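Local coordinates for protein tRNA endonuclease VMS1 (Saccharomyces cerevisiae, PDB 5WHG) that cleaves polypeptidyl-tRNAs downstream of the ribosome-associated quality control pathway, releasing incompletely made polypeptides for degradation, at residues D311-R316 with D336-S341; Y162-S167 with V175-K180; F25-Q30 with F197-E202. All blocks are in the same frame, centred on the assembly; numbering follows the deposited sequence.

Interaction 1. Residues D311-R316 with D336-S341; sequences DNIFIR and DERIKS
The methyl CD1 of Ile-313 sits over the centre of the Arg-338 guanidinium, 3.7 Å from CZ. A bend in the arginine chain (chi3 -57°) turns NE toward Asp-336. Arg-338 grips this carboxylate side-on, in the guanidinium plane: its NE bonds to OD1, and NH2 of Arg-338 forms a salt bridge to OD2 of Asp-336 at 2.6 Å. OD1 of Asp-336 also takes the backbone N of Arg-338, which makes an Asx turn just before strand 339-340. The NH1 of Arg-338 goes to the carbonyls of Leu-307 and Cys-310. The guanidinium is thus held from several sides.

Strands 313-316 and 339-340 run parallel in the mixed sheet of the VLRF1 domain. They are joined through helix 320-323 as a beta-alpha-beta unit, with 339-340 outermost. Their bonds are Ile-313 N to Arg-338 O, Lys-340 N to Ile-313 O (2.9 Å) and Ile-315 N to Lys-340 O. On the face of Ile-313, Ile-339 CG2 meets Ile-315 CD1 at 4.0 Å. On the other face Lys-340 stretches out fully beyond CG. Its CB lies 3.9 Å from CE1 of Phe-314, and its NZ reaches Asn-312 OD1 at 2.7 Å, from above the amide plane. The carbonyls of Ser-181 and Phe-183 also accept from NZ.

Both cationic ends are therefore matched by oxygens: a carboxylate and carbonyls for Arg-338, neutral carbonyls alone among the named partners of Lys-340.

Interaction 2. Residues Y162-S167 with V175-K180; sequences YIYFKS and VLAIYK
Ile-163 and Ile-178 exchange two backbone bonds, Ile-163 N to Ile-178 O at 2.8 Å and Ile-178 N to Ile-163 O at 2.9 Å. Phe-165 and Leu-176 do the same, from Phe-165 N to Leu-176 O at 2.8 Å and back. Strands 162-166 and 176-179 thus form an antiparallel beta hairpin, the two inner strands of a four-stranded sheet between 36-37 and 365-366. Tyr-164 and Ala-177 form a non-hydrogen-bonded pair, and their backbones bond outward to Met-38 and Lys-365.

Tyr-162 and Tyr-179 lie side by side and point the same way. CE1 of Tyr-162 stands over one face of the Tyr-179 ring, 3.4 Å from its CE1, with the planes at 46°. Their hydroxyls have separate partners, Lys-365 for Tyr-162 and Glu-360 for Tyr-179. Ala-177 CB rests over a face of the Tyr-162 ring, 4.0 Å from CG. Lys-180 gives NZ to the carbonyl of Ser-160. With CG1 of Ile-178 anti to its backbone N (chi1 -177°), CG2 of Ile-178 is set at the Phe-165 ring edge, 3.8 Å from CE1 of Phe-165.

The backbone bonds fix the hairpin register, while the two hydroxyls meet groups likely to be of opposite sign, the Lys-365 amine and the Glu-360 carboxylate.

Interaction 3. Residues F25-Q30 with F197-E202; sequences FDLSEQ and FWNSQE
Phe-25 turns an edge to the indole face of Trp-198, with CE1 of Phe-25 3.7 Å from CD2 of Trp-198. This is an edge-to-face pair, its planes at 65° and the centroids of the phenyl and the five-membered ring 5.2 Å apart. CD1 of Phe-25 also touches CB of Trp-198. Phe-25 stacks further on His-225, and Trp-198 meets the ring of Phe-183. An alanine in place of Trp-198 would probably leave the CE1 edge of Phe-25 without its aromatic face and open a gap beside Phe-183.

Asn-199 carries the polar half of the contact. It is the first residue beyond helix 191-198. Its CG lies beside its own backbone N (chi1 -62°), and the amide end comes nearer to segment 25-30. A hydrogen bond from Leu-27 N to Asn-199 OD1 is modelled at 2.5 Å, a length that is doubtful at this resolution. ND2 of Asn-199 bonds to the carbonyl of Leu-195 and weakly to that of Ile-24, and lies 3.8 Å from CD1 of Leu-27.

The contact joins the approach to helix 29-34, where Ser-28 is the N-cap, to the end of helix 191-198. The Asn-199 amide appears to use both its ends, and probably ties the end of its own helix to the N-terminal segment.

In the fold
Interaction 3 closes a long loop in the chain, and interaction 2 is nested inside it. Their centres lie 16 Å apart. Strand 176-179 and helix 191-198 follow each other in the chain, and Ile-178 CD1 meets Trp-198 CZ3 at 4.0 Å. Interaction 1 comes later, in the mixed sheet; its centre is 21 Å from that of interaction 2. Interactions 1 and 3 lie on opposite sides of the chain's centre, 23 Å apart between centres, yet share neighbours: His-225 meets Asp-311 and Phe-25, and Phe-183 meets Lys-340 and Trp-198. The inferred active-site residue Gln-267 lies in an unmodelled part of the chain. The zinc ligands Cys-46, Cys-49, His-62 and His-68 are outside all three contacts.

Interaction 1. Residues D311-R316 with D336-S341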
loop_
_atom_site.group_PDB
_atom_site.type_symbol
_atom_site.label_atom_id
_atom_site.label_comp_id
_atom_site.label_asym_id
_atom_site.label_seq_id
_atom_site.Cartn_x
_atom_site.Cartn_y
_atom_site.Cartn_z
ATOM N N ASP A 311 -2.252 -4.569 -5.609
ATOM C CA ASP A 311 -3.589 -4.532 -5.019
ATOM C C ASP A 311 -4.228 -3.164 -5.224
ATOM O O ASP A 311 -5.277 -3.036 -5.858
ATOM C CB ASP A 311 -3.512 -4.846 -3.517
ATOM C CG ASP A 311 -3.492 -6.344 -3.208
ATOM O OD1 ASP A 311 -2.843 -7.119 -3.955
ATOM O OD2 ASP A 311 -4.111 -6.735 -2.183
ATOM N N ASN A 312 -3.599 -2.127 -4.670
ATOM C CA ASN A 312 -4.073 -0.760 -4.755
ATOM C C ASN A 312 -2.967 0.137 -5.280
ATOM O O ASN A 312 -1.775 -0.121 -5.071
ATOM C CB ASN A 312 -4.543 -0.242 -3.392
ATOM C CG ASN A 312 -5.700 -1.052 -2.830
ATOM O OD1 ASN A 312 -6.803 -1.071 -3.384
ATOM N ND2 ASN A 312 -5.458 -1.705 -1.718
ATOM N N ILE A 313 -3.381 1.201 -5.958
ATOM C CA ILE A 313 -2.488 2.270 -6.380
ATOM C C ILE A 313 -3.020 3.578 -5.776
ATOM O O ILE A 313 -3.982 4.164 -6.289
ATOM C CB ILE A 313 -2.371 2.337 -7.907
ATOM C CG1 ILE A 313 -1.810 1.006 -8.430
ATOM C CG2 ILE A 313 -1.482 3.485 -8.312
ATOM C CD1 ILE A 313 -2.091 0.702 -9.922
ATOM N N PHE A 314 -2.400 4.036 -4.679
ATOM C CA PHE A 314 -2.792 5.267 -3.981
ATOM C C PHE A 314 -2.057 6.474 -4.561
ATOM O O PHE A 314 -0.823 6.496 -4.593
ATOM C CB PHE A 314 -2.506 5.161 -2.480
ATOM C CG PHE A 314 -3.427 4.216 -1.756
ATOM C CD1 PHE A 314 -4.772 4.532 -1.577
ATOM C CD2 PHE A 314 -2.957 2.999 -1.270
ATOM C CE1 PHE A 314 -5.630 3.646 -0.929
ATOM C CE2 PHE A 314 -3.811 2.115 -0.615
ATOM C CZ PHE A 314 -5.145 2.433 -0.451
ATOM N N ILE A 315 -2.812 7.481 -4.993
ATOM C CA ILE A 315 -2.264 8.669 -5.645
ATOM C C ILE A 315 -2.823 9.911 -4.974
ATOM O O ILE A 315 -4.043 10.039 -4.819
ATOM C CB ILE A 315 -2.604 8.710 -7.147
ATOM C CG1 ILE A 315 -2.271 7.391 -7.813
ATOM C CG2 ILE A 315 -1.820 9.824 -7.849
ATOM C CD1 ILE A 315 -2.289 7.491 -9.338
ATOM N N ARG A 316 -1.951 10.840 -4.606
ATOM C CA ARG A 316 -2.380 12.187 -4.244
ATOM C C ARG A 316 -1.881 13.175 -5.288
ATOM O O ARG A 316 -0.665 13.337 -5.472
ATOM C CB ARG A 316 -1.900 12.642 -2.863
ATOM C CG ARG A 316 -2.228 14.149 -2.738
ATOM C CD ARG A 316 -2.248 14.723 -1.348
ATOM N NE ARG A 316 -0.927 14.808 -0.711
ATOM C CZ ARG A 316 0.138 15.460 -1.186
ATOM N NH1 ARG A 316 0.111 16.103 -2.352
ATOM N NH2 ARG A 316 1.261 15.447 -0.488
ATOM N N ASP A 336 -9.340 2.861 -13.470
ATOM C CA ASP A 336 -8.806 1.617 -12.931
ATOM C C ASP A 336 -9.161 1.621 -11.448
ATOM O O ASP A 336 -8.599 2.406 -10.671
ATOM C CB ASP A 336 -7.298 1.531 -13.189
ATOM C CG ASP A 336 -6.620 0.299 -12.545
ATOM O OD1 ASP A 336 -6.966 -0.119 -11.415
ATOM O OD2 ASP A 336 -5.678 -0.230 -13.168
ATOM N N GLU A 337 -10.125 0.770 -11.073
ATOM C CA GLU A 337 -10.628 0.634 -9.706
ATOM C C GLU A 337 -9.536 0.692 -8.641
ATOM O O GLU A 337 -9.745 1.277 -7.574
ATOM C CB GLU A 337 -11.399 -0.676 -9.573
ATOM C CG GLU A 337 -11.815 -1.034 -8.140
ATOM C CD GLU A 337 -12.916 -2.097 -8.090
ATOM O OE1 GLU A 337 -12.751 -3.172 -8.718
ATOM O OE2 GLU A 337 -13.955 -1.843 -7.433
ATOM N N ARG A 338 -8.369 0.094 -8.920
ATOM C CA ARG A 338 -7.267 0.094 -7.959
ATOM C C ARG A 338 -6.765 1.496 -7.630
ATOM O O ARG A 338 -6.144 1.693 -6.576
ATOM C CB ARG A 338 -6.106 -0.735 -8.499
ATOM C CG ARG A 338 -6.446 -2.178 -8.715
ATOM C CD ARG A 338 -5.303 -2.882 -9.411
ATOM N NE ARG A 338 -5.004 -2.203 -10.658
ATOM C CZ ARG A 338 -3.840 -2.296 -11.279
ATOM N NH1 ARG A 338 -2.879 -3.036 -10.737
ATOM N NH2 ARG A 338 -3.631 -1.635 -12.411
ATOM N N ILE A 339 -7.002 2.465 -8.507
ATOM C CA ILE A 339 -6.473 3.809 -8.318
ATOM C C ILE A 339 -7.370 4.562 -7.345
ATOM O O ILE A 339 -8.568 4.722 -7.583
ATOM C CB ILE A 339 -6.354 4.542 -9.659
ATOM C CG1 ILE A 339 -5.341 3.817 -10.544
ATOM C CG2 ILE A 339 -5.953 5.960 -9.430
ATOM C CD1 ILE A 339 -5.065 4.474 -11.846
ATOM N N LYS A 340 -6.791 5.022 -6.239
ATOM C CA LYS A 340 -7.574 5.558 -5.137
ATOM C C LYS A 340 -6.852 6.724 -4.485
ATOM O O LYS A 340 -5.622 6.743 -4.383
ATOM C CB LYS A 340 -7.842 4.485 -4.083
ATOM C CG LYS A 340 -8.518 3.244 -4.622
ATOM C CD LYS A 340 -8.512 2.182 -3.559
ATOM C CE LYS A 340 -9.081 0.898 -4.080
ATOM N NZ LYS A 340 -9.260 -0.044 -2.955
ATOM N N SER A 341 -7.637 7.687 -4.013
ATOM C CA SER A 341 -7.097 8.714 -3.140
ATOM C C SER A 341 -6.581 8.117 -1.836
ATOM O O SER A 341 -6.969 7.024 -1.415
ATOM C CB SER A 341 -8.162 9.751 -2.816
ATOM O OG SER A 341 -8.378 10.567 -3.938
#

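Interaction 2. Residues Y162-S167 with V175-K180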
loop_
_atom_site.group_PDB
_atom_site.type_symbol
_atom_site.label_atom_id
_atom_site.label_comp_id
_atom_site.label_asym_id
_atom_site.label_seq_id
_atom_site.Cartn_x
_atom_site.Cartn_y
_atom_site.Cartn_z
ATOM N N TYR A 162 -14.090 4.544 7.495
ATOM C CA TYR A 162 -13.611 3.338 8.158
ATOM C C TYR A 162 -14.634 2.212 8.128
ATOM O O TYR A 162 -15.826 2.400 7.875
ATOM C CB TYR A 162 -13.269 3.593 9.623
ATOM C CG TYR A 162 -12.199 4.598 9.914
ATOM C CD1 TYR A 162 -10.907 4.430 9.430
ATOM C CD2 TYR A 162 -12.463 5.686 10.748
ATOM C CE1 TYR A 162 -9.920 5.341 9.728
ATOM C CE2 TYR A 162 -11.488 6.594 11.055
ATOM C CZ TYR A 162 -10.219 6.424 10.542
ATOM O OH TYR A 162 -9.249 7.347 10.843
ATOM N N ILE A 163 -14.121 1.032 8.452
ATOM C CA ILE A 163 -14.896 -0.155 8.773
ATOM C C ILE A 163 -14.446 -0.596 10.160
ATOM O O ILE A 163 -13.265 -0.447 10.502
ATOM C CB ILE A 163 -14.679 -1.248 7.700
ATOM C CG1 ILE A 163 -15.508 -0.927 6.458
ATOM C CG2 ILE A 163 -14.975 -2.636 8.223
ATOM C CD1 ILE A 163 -15.446 -1.984 5.396
ATOM N N TYR A 164 -15.393 -1.080 10.978
ATOM C CA TYR A 164 -15.161 -1.316 12.403
ATOM C C TYR A 164 -15.336 -2.782 12.770
ATOM O O TYR A 164 -16.200 -3.476 12.219
ATOM C CB TYR A 164 -16.107 -0.485 13.266
ATOM C CG TYR A 164 -16.098 0.984 12.938
ATOM C CD1 TYR A 164 -15.127 1.820 13.458
ATOM C CD2 TYR A 164 -17.067 1.537 12.110
ATOM C CE1 TYR A 164 -15.108 3.169 13.162
ATOM C CE2 TYR A 164 -17.060 2.886 11.813
ATOM C CZ TYR A 164 -16.071 3.700 12.340
ATOM O OH TYR A 164 -16.045 5.047 12.051
ATOM N N PHE A 165 -14.515 -3.236 13.717
ATOM C CA PHE A 165 -14.658 -4.547 14.335
ATOM C C PHE A 165 -14.680 -4.407 15.859
ATOM O O PHE A 165 -14.227 -3.403 16.423
ATOM C CB PHE A 165 -13.528 -5.502 13.911
ATOM C CG PHE A 165 -13.431 -5.702 12.432
ATOM C CD1 PHE A 165 -12.645 -4.856 11.653
ATOM C CD2 PHE A 165 -14.130 -6.725 11.809
ATOM C CE1 PHE A 165 -12.556 -5.029 10.277
ATOM C CE2 PHE A 165 -14.050 -6.903 10.426
ATOM C CZ PHE A 165 -13.255 -6.052 9.662
ATOM N N LYS A 166 -15.209 -5.433 16.531
ATOM C CA LYS A 166 -15.252 -5.469 17.988
ATOM C C LYS A 166 -14.443 -6.651 18.518
ATOM O O LYS A 166 -14.316 -7.678 17.837
ATOM C CB LYS A 166 -16.699 -5.555 18.498
ATOM C CG LYS A 166 -17.682 -4.620 17.796
ATOM C CD LYS A 166 -18.984 -4.546 18.567
ATOM C CE LYS A 166 -20.208 -4.836 17.703
ATOM N NZ LYS A 166 -21.398 -5.267 18.553
ATOM N N SER A 167 -13.910 -6.504 19.750
ATOM C CA SER A 167 -13.057 -7.525 20.373
ATOM C C SER A 167 -12.648 -7.242 21.824
ATOM O O SER A 167 -13.296 -7.745 22.752
ATOM C CB SER A 167 -11.796 -7.732 19.531
ATOM O OG SER A 167 -11.269 -6.482 19.162
ATOM N N VAL A 175 -12.885 -1.104 19.904
ATOM C CA VAL A 175 -13.339 -0.938 18.522
ATOM C C VAL A 175 -12.180 -0.683 17.574
ATOM O O VAL A 175 -11.586 0.392 17.598
ATOM C CB VAL A 175 -14.351 0.205 18.405
ATOM C CG1 VAL A 175 -14.900 0.285 16.969
ATOM C CG2 VAL A 175 -15.457 0.046 19.459
ATOM N N LEU A 176 -11.865 -1.662 16.733
ATOM C CA LEU A 176 -10.753 -1.558 15.801
ATOM C C LEU A 176 -11.261 -1.084 14.446
ATOM O O LEU A 176 -12.246 -1.619 13.922
ATOM C CB LEU A 176 -10.021 -2.894 15.676
ATOM C CG LEU A 176 -9.189 -3.256 16.915
ATOM C CD1 LEU A 176 -8.950 -4.749 17.014
ATOM C CD2 LEU A 176 -7.854 -2.526 16.905
ATOM N N ALA A 177 -10.596 -0.072 13.895
ATOM C CA ALA A 177 -11.007 0.573 12.657
ATOM C C ALA A 177 -9.965 0.330 11.575
ATOM O O ALA A 177 -8.761 0.317 11.860
ATOM C CB ALA A 177 -11.204 2.078 12.864
ATOM N N ILE A 178 -10.438 0.131 10.340
ATOM C CA ILE A 178 -9.588 -0.067 9.167
ATOM C C ILE A 178 -10.157 0.758 8.009
ATOM O O ILE A 178 -11.379 0.887 7.873
ATOM C CB ILE A 178 -9.493 -1.564 8.798
ATOM C CG1 ILE A 178 -8.554 -1.785 7.612
ATOM C CG2 ILE A 178 -10.861 -2.121 8.441
ATOM C CD1 ILE A 178 -8.293 -3.255 7.328
ATOM N N TYR A 179 -9.275 1.325 7.180
ATOM C CA TYR A 179 -9.712 2.221 6.104
ATOM C C TYR A 179 -10.443 1.463 4.996
ATOM O O TYR A 179 -9.939 0.458 4.480
ATOM C CB TYR A 179 -8.524 2.964 5.495
ATOM C CG TYR A 179 -8.091 4.195 6.236
ATOM C CD1 TYR A 179 -8.851 5.346 6.198
ATOM C CD2 TYR A 179 -6.910 4.216 6.957
ATOM C CE1 TYR A 179 -8.460 6.493 6.873
ATOM C CE2 TYR A 179 -6.506 5.360 7.647
ATOM C CZ TYR A 179 -7.288 6.498 7.601
ATOM O OH TYR A 179 -6.900 7.645 8.278
ATOM N N LYS A 180 -11.617 1.978 4.604
ATOM C CA LYS A 180 -12.398 1.351 3.535
ATOM C C LYS A 180 -11.623 1.296 2.225
ATOM O O LYS A 180 -11.788 0.349 1.444
ATOM C CB LYS A 180 -13.712 2.106 3.327
ATOM C CG LYS A 180 -14.765 1.845 4.380
ATOM C CD LYS A 180 -15.743 3.007 4.521
ATOM C CE LYS A 180 -16.686 3.120 3.339
ATOM N NZ LYS A 180 -17.799 4.072 3.639
#

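Interaction 3. Residues F25-Q30 with F197-E202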
loop_
_atom_site.group_PDB
_atom_site.type_symbol
_atom_site.label_atom_id
_atom_site.label_comp_id
_atom_site.label_asym_id
_atom_site.label_seq_id
_atom_site.Cartn_x
_atom_site.Cartn_y
_atom_site.Cartn_z
ATOM N N PHE A 25 -1.569 -6.864 7.683
ATOM C CA PHE A 25 -1.093 -7.981 6.874
ATOM C C PHE A 25 -0.297 -9.013 7.672
ATOM O O PHE A 25 0.380 -9.859 7.077
ATOM C CB PHE A 25 -0.266 -7.457 5.703
ATOM C CG PHE A 25 -1.021 -6.507 4.817
ATOM C CD1 PHE A 25 -2.153 -6.936 4.130
ATOM C CD2 PHE A 25 -0.618 -5.188 4.684
ATOM C CE1 PHE A 25 -2.861 -6.075 3.316
ATOM C CE2 PHE A 25 -1.322 -4.319 3.869
ATOM C CZ PHE A 25 -2.441 -4.765 3.178
ATOM N N ASP A 26 -0.385 -8.971 9.001
ATOM C CA ASP A 26 0.411 -9.835 9.861
ATOM C C ASP A 26 -0.256 -9.975 11.229
ATOM O O ASP A 26 0.419 -9.973 12.261
ATOM C CB ASP A 26 1.827 -9.270 9.987
ATOM C CG ASP A 26 2.816 -10.262 10.581
ATOM O OD1 ASP A 26 2.427 -11.428 10.834
ATOM O OD2 ASP A 26 3.987 -9.860 10.791
ATOM N N LEU A 27 -1.583 -10.089 11.246
ATOM C CA LEU A 27 -2.316 -10.253 12.493
ATOM C C LEU A 27 -2.299 -11.708 12.954
ATOM O O LEU A 27 -2.492 -12.634 12.156
ATOM C CB LEU A 27 -3.762 -9.794 12.322
ATOM C CG LEU A 27 -4.070 -8.401 11.792
ATOM C CD1 LEU A 27 -5.521 -8.370 11.323
ATOM C CD2 LEU A 27 -3.829 -7.345 12.866
ATOM N N SER A 28 -2.087 -11.896 14.254
ATOM C CA SER A 28 -2.132 -13.215 14.870
ATOM C C SER A 28 -3.514 -13.842 14.721
ATOM O O SER A 28 -4.531 -13.153 14.589
ATOM C CB SER A 28 -1.815 -13.106 16.346
ATOM O OG SER A 28 -2.842 -12.350 16.962
ATOM N N GLU A 29 -3.546 -15.178 14.779
ATOM C CA GLU A 29 -4.809 -15.884 14.585
ATOM C C GLU A 29 -5.792 -15.588 15.713
ATOM O O GLU A 29 -7.005 -15.538 15.473
ATOM C CB GLU A 29 -4.564 -17.392 14.464
ATOM C CG GLU A 29 -5.667 -18.159 13.723
ATOM C CD GLU A 29 -5.541 -19.676 13.864
ATOM O OE1 GLU A 29 -4.843 -20.132 14.795
ATOM O OE2 GLU A 29 -6.140 -20.414 13.046
ATOM N N GLN A 30 -5.292 -15.378 16.938
ATOM C CA GLN A 30 -6.169 -15.044 18.058
ATOM C C GLN A 30 -6.914 -13.746 17.792
ATOM O O GLN A 30 -8.141 -13.680 17.904
ATOM C CB GLN A 30 -5.362 -14.935 19.357
ATOM C CG GLN A 30 -6.234 -14.935 20.625
ATOM C CD GLN A 30 -5.571 -14.259 21.825
ATOM O OE1 GLN A 30 -4.998 -13.176 21.702
ATOM N NE2 GLN A 30 -5.656 -14.897 22.991
ATOM N N PHE A 197 -7.559 -13.607 4.292
ATOM C CA PHE A 197 -6.748 -13.850 3.101
ATOM C C PHE A 197 -5.457 -13.033 3.121
ATOM O O PHE A 197 -4.412 -13.498 2.649
ATOM C CB PHE A 197 -7.559 -13.530 1.846
ATOM C CG PHE A 197 -6.742 -13.542 0.584
ATOM C CD1 PHE A 197 -6.426 -14.742 -0.043
ATOM C CD2 PHE A 197 -6.270 -12.356 0.037
ATOM C CE1 PHE A 197 -5.665 -14.755 -1.191
ATOM C CE2 PHE A 197 -5.512 -12.358 -1.114
ATOM C CZ PHE A 197 -5.202 -13.556 -1.726
ATOM N N TRP A 198 -5.522 -11.798 3.629
ATOM C CA TRP A 198 -4.321 -10.991 3.808
ATOM C C TRP A 198 -3.336 -11.657 4.760
ATOM O O TRP A 198 -2.118 -11.584 4.558
ATOM C CB TRP A 198 -4.705 -9.600 4.321
ATOM C CG TRP A 198 -5.392 -8.834 3.273
ATOM C CD1 TRP A 198 -5.403 -9.130 1.947
ATOM C CD2 TRP A 198 -6.181 -7.649 3.430
ATOM N NE1 TRP A 198 -6.145 -8.203 1.261
ATOM C CE2 TRP A 198 -6.640 -7.283 2.145
ATOM C CE3 TRP A 198 -6.550 -6.866 4.521
ATOM C CZ2 TRP A 198 -7.450 -6.170 1.925
ATOM C CZ3 TRP A 198 -7.352 -5.753 4.302
ATOM C CH2 TRP A 198 -7.798 -5.421 3.016
ATOM N N ASN A 199 -3.843 -12.299 5.810
ATOM C CA ASN A 199 -2.987 -12.925 6.813
ATOM C C ASN A 199 -2.861 -14.421 6.525
ATOM O O ASN A 199 -3.391 -15.279 7.234
ATOM C CB ASN A 199 -3.534 -12.670 8.212
ATOM C CG ASN A 199 -3.584 -11.204 8.562
ATOM O OD1 ASN A 199 -2.607 -10.640 9.044
ATOM N ND2 ASN A 199 -4.732 -10.582 8.339
ATOM N N SER A 200 -2.136 -14.717 5.452
ATOM C CA SER A 200 -1.828 -16.093 5.091
ATOM C C SER A 200 -0.603 -16.074 4.195
ATOM O O SER A 200 -0.510 -15.250 3.284
ATOM C CB SER A 200 -3.001 -16.769 4.378
ATOM O OG SER A 200 -3.388 -16.011 3.248
ATOM N N GLN A 201 0.332 -16.988 4.457
ATOM C CA GLN A 201 1.579 -17.011 3.702
ATOM C C GLN A 201 1.356 -17.146 2.203
ATOM O O GLN A 201 2.292 -16.903 1.434
ATOM C CB GLN A 201 2.472 -18.153 4.199
ATOM C CG GLN A 201 2.780 -18.112 5.692
ATOM C CD GLN A 201 3.616 -19.296 6.143
ATOM O OE1 GLN A 201 4.624 -19.630 5.520
ATOM N NE2 GLN A 201 3.193 -19.943 7.225
ATOM N N GLU A 202 0.142 -17.508 1.770
ATOM C CA GLU A 202 -0.188 -17.700 0.360
ATOM C C GLU A 202 -0.248 -16.394 -0.427
ATOM O O GLU A 202 -0.627 -16.412 -1.612
ATOM C CB GLU A 202 -1.518 -18.448 0.225
ATOM C CG GLU A 202 -2.767 -17.576 0.366
ATOM C CD GLU A 202 -4.040 -18.299 -0.060
ATOM O OE1 GLU A 202 -4.083 -19.546 0.040
ATOM O OE2 GLU A 202 -4.995 -17.623 -0.502
#